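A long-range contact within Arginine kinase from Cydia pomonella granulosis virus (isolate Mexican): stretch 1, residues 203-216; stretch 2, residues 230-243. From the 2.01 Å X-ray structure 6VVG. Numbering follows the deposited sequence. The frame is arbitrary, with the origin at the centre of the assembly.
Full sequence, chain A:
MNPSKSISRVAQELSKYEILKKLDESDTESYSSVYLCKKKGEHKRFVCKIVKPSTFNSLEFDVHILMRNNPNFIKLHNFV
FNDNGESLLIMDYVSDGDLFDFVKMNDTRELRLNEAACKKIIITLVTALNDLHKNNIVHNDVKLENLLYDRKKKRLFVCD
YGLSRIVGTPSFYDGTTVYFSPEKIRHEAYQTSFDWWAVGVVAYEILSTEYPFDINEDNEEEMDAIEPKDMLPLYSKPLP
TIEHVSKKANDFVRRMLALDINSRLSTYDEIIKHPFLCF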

# COMPACT_ATOMS: atom_id res chain seq x y z
N ALA A 203 -26.03 2.29 5.55
CA ALA A 203 -27.00 3.33 5.88
C ALA A 203 -28.41 2.78 5.85
O ALA A 203 -29.22 3.05 6.75
CB ALA A 203 -26.85 4.50 4.90
N TYR A 204 -28.74 1.99 4.83
CA TYR A 204 -30.06 1.37 4.78
C TYR A 204 -30.28 0.48 5.99
O TYR A 204 -31.38 0.45 6.55
CB TYR A 204 -30.22 0.56 3.49
CG TYR A 204 -31.66 0.19 3.21
CD1 TYR A 204 -32.28 -0.85 3.90
CD2 TYR A 204 -32.41 0.89 2.28
CE1 TYR A 204 -33.60 -1.18 3.66
CE2 TYR A 204 -33.73 0.56 2.03
CZ TYR A 204 -34.32 -0.47 2.72
OH TYR A 204 -35.63 -0.80 2.47
N GLU A 205 -29.25 -0.25 6.41
CA GLU A 205 -29.41 -1.22 7.48
C GLU A 205 -29.63 -0.53 8.82
O GLU A 205 -30.52 -0.92 9.59
CB GLU A 205 -28.20 -2.15 7.53
CG GLU A 205 -28.17 -3.14 6.38
CD GLU A 205 -26.96 -4.04 6.40
OE1 GLU A 205 -25.83 -3.52 6.50
OE2 GLU A 205 -27.14 -5.28 6.30
N ILE A 206 -28.83 0.49 9.14
CA ILE A 206 -29.02 1.14 10.43
C ILE A 206 -30.31 1.94 10.45
O ILE A 206 -30.97 2.05 11.50
CB ILE A 206 -27.82 2.01 10.82
CG1 ILE A 206 -27.52 3.07 9.77
CG2 ILE A 206 -26.60 1.14 11.08
CD1 ILE A 206 -26.43 4.05 10.20
N LEU A 207 -30.71 2.53 9.32
CA LEU A 207 -31.93 3.32 9.29
C LEU A 207 -33.16 2.43 9.41
O LEU A 207 -34.11 2.77 10.13
CB LEU A 207 -32.00 4.15 8.01
CG LEU A 207 -31.15 5.42 7.97
CD1 LEU A 207 -31.04 5.95 6.54
CD2 LEU A 207 -31.72 6.47 8.90
N SER A 208 -33.16 1.29 8.72
CA SER A 208 -34.33 0.42 8.66
C SER A 208 -34.23 -0.80 9.57
O SER A 208 -35.26 -1.40 9.89
CB SER A 208 -34.56 -0.06 7.22
OG SER A 208 -33.62 -1.06 6.87
N THR A 209 -33.02 -1.18 9.98
CA THR A 209 -32.72 -2.43 10.67
C THR A 209 -32.93 -3.64 9.78
O THR A 209 -32.95 -4.77 10.28
CB THR A 209 -33.53 -2.60 11.96
OG1 THR A 209 -34.88 -3.00 11.65
CG2 THR A 209 -33.56 -1.31 12.77
N GLU A 210 -33.09 -3.44 8.47
CA GLU A 210 -33.23 -4.53 7.52
C GLU A 210 -32.22 -4.36 6.39
O GLU A 210 -31.75 -3.26 6.10
CB GLU A 210 -34.65 -4.59 6.94
CG GLU A 210 -35.74 -4.86 7.96
CD GLU A 210 -35.83 -6.32 8.36
OE1 GLU A 210 -35.02 -7.13 7.86
OE2 GLU A 210 -36.71 -6.66 9.18
N TYR A 211 -31.88 -5.48 5.74
CA TYR A 211 -31.00 -5.50 4.58
C TYR A 211 -31.76 -5.02 3.35
O TYR A 211 -32.91 -5.41 3.14
CB TYR A 211 -30.45 -6.91 4.36
CG TYR A 211 -29.54 -7.06 3.17
CD1 TYR A 211 -28.21 -6.68 3.22
CD2 TYR A 211 -30.03 -7.58 1.98
CE1 TYR A 211 -27.38 -6.82 2.12
CE2 TYR A 211 -29.21 -7.72 0.87
CZ TYR A 211 -27.89 -7.33 0.95
OH TYR A 211 -27.09 -7.47 -0.16
N PRO A 212 -31.16 -4.15 2.53
CA PRO A 212 -31.95 -3.52 1.46
C PRO A 212 -32.59 -4.49 0.48
O PRO A 212 -33.75 -4.30 0.11
CB PRO A 212 -30.93 -2.61 0.76
CG PRO A 212 -29.55 -3.11 1.21
CD PRO A 212 -29.79 -3.60 2.62
N PHE A 213 -31.87 -5.52 0.05
CA PHE A 213 -32.29 -6.33 -1.09
C PHE A 213 -32.88 -7.66 -0.65
O PHE A 213 -32.82 -8.06 0.52
CB PHE A 213 -31.10 -6.53 -2.03
CG PHE A 213 -30.42 -5.25 -2.42
CD1 PHE A 213 -31.08 -4.31 -3.21
CD2 PHE A 213 -29.13 -4.96 -1.99
CE1 PHE A 213 -30.47 -3.13 -3.56
CE2 PHE A 213 -28.52 -3.77 -2.35
CZ PHE A 213 -29.19 -2.86 -3.13
N ASP A 214 -33.47 -8.36 -1.62
CA ASP A 214 -34.42 -9.44 -1.36
C ASP A 214 -33.70 -10.78 -1.23
O ASP A 214 -33.61 -11.57 -2.17
CB ASP A 214 -35.46 -9.48 -2.48
CG ASP A 214 -36.73 -10.22 -2.09
OD1 ASP A 214 -36.86 -10.64 -0.93
OD2 ASP A 214 -37.61 -10.37 -2.98
N ILE A 215 -33.21 -11.04 -0.02
CA ILE A 215 -32.62 -12.33 0.31
C ILE A 215 -33.01 -12.72 1.73
O ILE A 215 -33.47 -11.89 2.52
CB ILE A 215 -31.08 -12.34 0.17
CG1 ILE A 215 -30.44 -11.36 1.14
CG2 ILE A 215 -30.67 -12.02 -1.26
CD1 ILE A 215 -28.92 -11.34 1.09
N ASN A 216 -32.81 -13.99 2.05
CA ASN A 216 -33.01 -14.49 3.41
C ASN A 216 -31.87 -14.00 4.30
O ASN A 216 -30.79 -14.59 4.33
CB ASN A 216 -33.07 -16.02 3.44
CG ASN A 216 -33.53 -16.55 4.80
OD1 ASN A 216 -33.14 -16.03 5.85
ND2 ASN A 216 -34.37 -17.58 4.77
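Stretch 2, residues 230-243: DMLPLYSKPLPTIE

How does stretch 2 run over stretch 1? It enters as the end of a helix, residues Asp230 to about Tyr235, kinked at Pro233, whose ring nitrogen has no hydrogen to give to the turn before. From Lys237 to Ile242 the backbone is extended, with psi between 108° and 159°. Stretch 1 has the same order, a helix through Ser208 and then a loop that Thr209 opens with positive phi. The two chains run in opposite directions: Ser208 CA lies 5.8 Å from Ile242 CA, Pro212 CA 6.5 Å from Leu239 CA, and Phe213 CA 6.1 Å from Leu234 CA. The helix of stretch 2 thus meets the loop of stretch 1, while the extended arm of stretch 2 passes from the loop to the helix, where Ile242 packs on Tyr204, Leu207 and Ser208. Together they bury 721 Å².

What do the aromatic rings hold? Phe213, chi1 m, points toward stretch 2 and offers a ring face to the edge of Tyr235; the planes meet at 52°, the centroids are 4.5 Å apart, and Phe213 CE2 comes within 3.3 Å of Tyr235 CE1. Tyr204, chi1 t, has its CA-to-CB bond sideways to stretch 2, yet the end of its side chain reaches the arm. Ile242 covers one face of that ring, with Ile242 CG1 3.8 Å from Tyr204 CE2 and Ile242 CD1 4.0 Å from the ring centroid, a CH-pi contact. Near the plane of the Tyr211 ring, Met231 CE approaches Tyr211 OH at 3.3 Å.

Which aliphatic side chains fill the remaining space? Leu239 CD1 reaches both Pro212 CB at 3.6 Å and Phe213 CE1 at 3.9 Å, while Leu239 CG lies 3.7 Å from Tyr204 CE2, so this one leucine links the helix of stretch 1 to its loop. Ile242 also packs on the last turn of that helix, its CG2 3.6 Å from Ser208 CB. At the far end Leu234 CD1 touches Ile215 CG2 at 3.2 Å.

Where do polar groups join the two? One direct hydrogen bond crosses, from Tyr204 OH to Pro240 O at 2.7 Å; proline can donate no backbone hydrogen, but its carbonyl remains free to accept, and the extended arm presents it near the plane of the ring. A water adds a second link, accepting from Asp214 N at 3.0 Å and donating to Leu234 O at 2.9 Å. On the exposed margin Asp214 OD2 and Lys237 NZ form a salt bridge, long at 3.8 Å.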

# COMPACT_ATOMS: atom_id res chain seq x y z
N ASP A 230 -25.55 -13.50 -8.63
CA ASP A 230 -26.90 -13.61 -8.09
C ASP A 230 -27.39 -12.30 -7.50
O ASP A 230 -28.60 -12.12 -7.33
CB ASP A 230 -26.96 -14.71 -7.02
CG ASP A 230 -26.68 -16.09 -7.58
OD1 ASP A 230 -27.21 -16.42 -8.65
OD2 ASP A 230 -25.92 -16.84 -6.93
N MET A 231 -26.48 -11.39 -7.16
CA MET A 231 -26.90 -10.11 -6.59
C MET A 231 -27.51 -9.20 -7.64
O MET A 231 -28.39 -8.39 -7.32
CB MET A 231 -25.71 -9.41 -5.92
CG MET A 231 -25.10 -10.14 -4.74
SD MET A 231 -26.29 -10.61 -3.47
CE MET A 231 -27.01 -9.03 -3.04
N LEU A 232 -27.07 -9.32 -8.89
CA LEU A 232 -27.50 -8.36 -9.91
C LEU A 232 -29.00 -8.36 -10.09
O LEU A 232 -29.60 -7.26 -10.08
CB LEU A 232 -26.79 -8.66 -11.24
CG LEU A 232 -25.37 -8.12 -11.36
CD1 LEU A 232 -24.86 -8.32 -12.80
CD2 LEU A 232 -25.27 -6.65 -10.98
N PRO A 233 -29.70 -9.49 -10.27
CA PRO A 233 -31.16 -9.43 -10.38
C PRO A 233 -31.80 -8.70 -9.21
O PRO A 233 -32.78 -7.97 -9.37
CB PRO A 233 -31.59 -10.91 -10.42
CG PRO A 233 -30.37 -11.64 -10.90
CD PRO A 233 -29.19 -10.88 -10.33
N LEU A 234 -31.23 -8.87 -8.01
CA LEU A 234 -31.80 -8.24 -6.82
C LEU A 234 -31.67 -6.73 -6.88
O LEU A 234 -32.60 -6.00 -6.52
CB LEU A 234 -31.12 -8.80 -5.58
CG LEU A 234 -31.22 -10.32 -5.45
CD1 LEU A 234 -30.57 -10.81 -4.17
CD2 LEU A 234 -32.68 -10.76 -5.51
N TYR A 235 -30.52 -6.23 -7.34
CA TYR A 235 -30.34 -4.79 -7.47
C TYR A 235 -31.31 -4.18 -8.47
O TYR A 235 -31.53 -2.96 -8.45
CB TYR A 235 -28.90 -4.47 -7.88
CG TYR A 235 -27.84 -4.92 -6.90
CD1 TYR A 235 -28.17 -5.28 -5.60
CD2 TYR A 235 -26.51 -4.98 -7.27
CE1 TYR A 235 -27.21 -5.69 -4.70
CE2 TYR A 235 -25.53 -5.39 -6.38
CZ TYR A 235 -25.89 -5.75 -5.10
OH TYR A 235 -24.91 -6.15 -4.21
N SER A 236 -31.90 -4.99 -9.35
CA SER A 236 -32.85 -4.50 -10.34
C SER A 236 -34.25 -4.31 -9.78
O SER A 236 -35.08 -3.69 -10.44
CB SER A 236 -32.91 -5.45 -11.53
OG SER A 236 -31.76 -5.33 -12.36
N LYS A 237 -34.54 -4.84 -8.59
CA LYS A 237 -35.86 -4.70 -7.99
C LYS A 237 -35.96 -3.41 -7.21
O LYS A 237 -34.95 -2.81 -6.83
CB LYS A 237 -36.14 -5.89 -7.08
CG LYS A 237 -35.79 -7.24 -7.69
CD LYS A 237 -36.38 -8.39 -6.88
CE LYS A 237 -36.00 -9.74 -7.47
NZ LYS A 237 -36.20 -10.87 -6.51
N PRO A 238 -37.18 -2.92 -6.97
CA PRO A 238 -37.33 -1.66 -6.23
C PRO A 238 -36.73 -1.73 -4.83
O PRO A 238 -36.84 -2.75 -4.14
CB PRO A 238 -38.85 -1.46 -6.17
CG PRO A 238 -39.38 -2.20 -7.40
CD PRO A 238 -38.46 -3.42 -7.50
N LEU A 239 -36.10 -0.64 -4.42
CA LEU A 239 -35.63 -0.51 -3.04
C LEU A 239 -36.80 -0.20 -2.13
O LEU A 239 -37.50 0.80 -2.34
CB LEU A 239 -34.58 0.59 -2.94
CG LEU A 239 -33.75 0.60 -1.66
CD1 LEU A 239 -32.82 -0.62 -1.63
CD2 LEU A 239 -32.95 1.89 -1.51
N PRO A 240 -37.08 -1.03 -1.12
CA PRO A 240 -38.23 -0.75 -0.24
C PRO A 240 -38.10 0.59 0.47
O PRO A 240 -37.02 0.97 0.94
CB PRO A 240 -38.22 -1.91 0.75
CG PRO A 240 -37.48 -3.03 0.05
CD PRO A 240 -36.46 -2.34 -0.83
N THR A 241 -39.22 1.30 0.56
CA THR A 241 -39.27 2.50 1.38
C THR A 241 -39.07 2.13 2.85
O THR A 241 -39.59 1.12 3.33
CB THR A 241 -40.62 3.20 1.20
OG1 THR A 241 -40.80 3.57 -0.17
CG2 THR A 241 -40.70 4.45 2.07
N ILE A 242 -38.31 2.96 3.56
CA ILE A 242 -38.14 2.81 5.00
C ILE A 242 -39.25 3.62 5.66
O ILE A 242 -39.22 4.86 5.65
CB ILE A 242 -36.75 3.27 5.46
CG1 ILE A 242 -35.68 2.61 4.61
CG2 ILE A 242 -36.56 2.94 6.94
CD1 ILE A 242 -34.28 3.14 4.87
N GLU A 243 -40.24 2.93 6.22
CA GLU A 243 -41.52 3.57 6.53
C GLU A 243 -41.36 4.69 7.55
O GLU A 243 -41.91 5.78 7.37
CB GLU A 243 -42.51 2.52 7.02
CG GLU A 243 -43.96 2.99 7.06
CD GLU A 243 -44.47 3.47 5.71
OE1 GLU A 243 -43.81 3.22 4.69
OE2 GLU A 243 -45.55 4.10 5.68
O HOH W 1 -34.03 -6.86 -4.12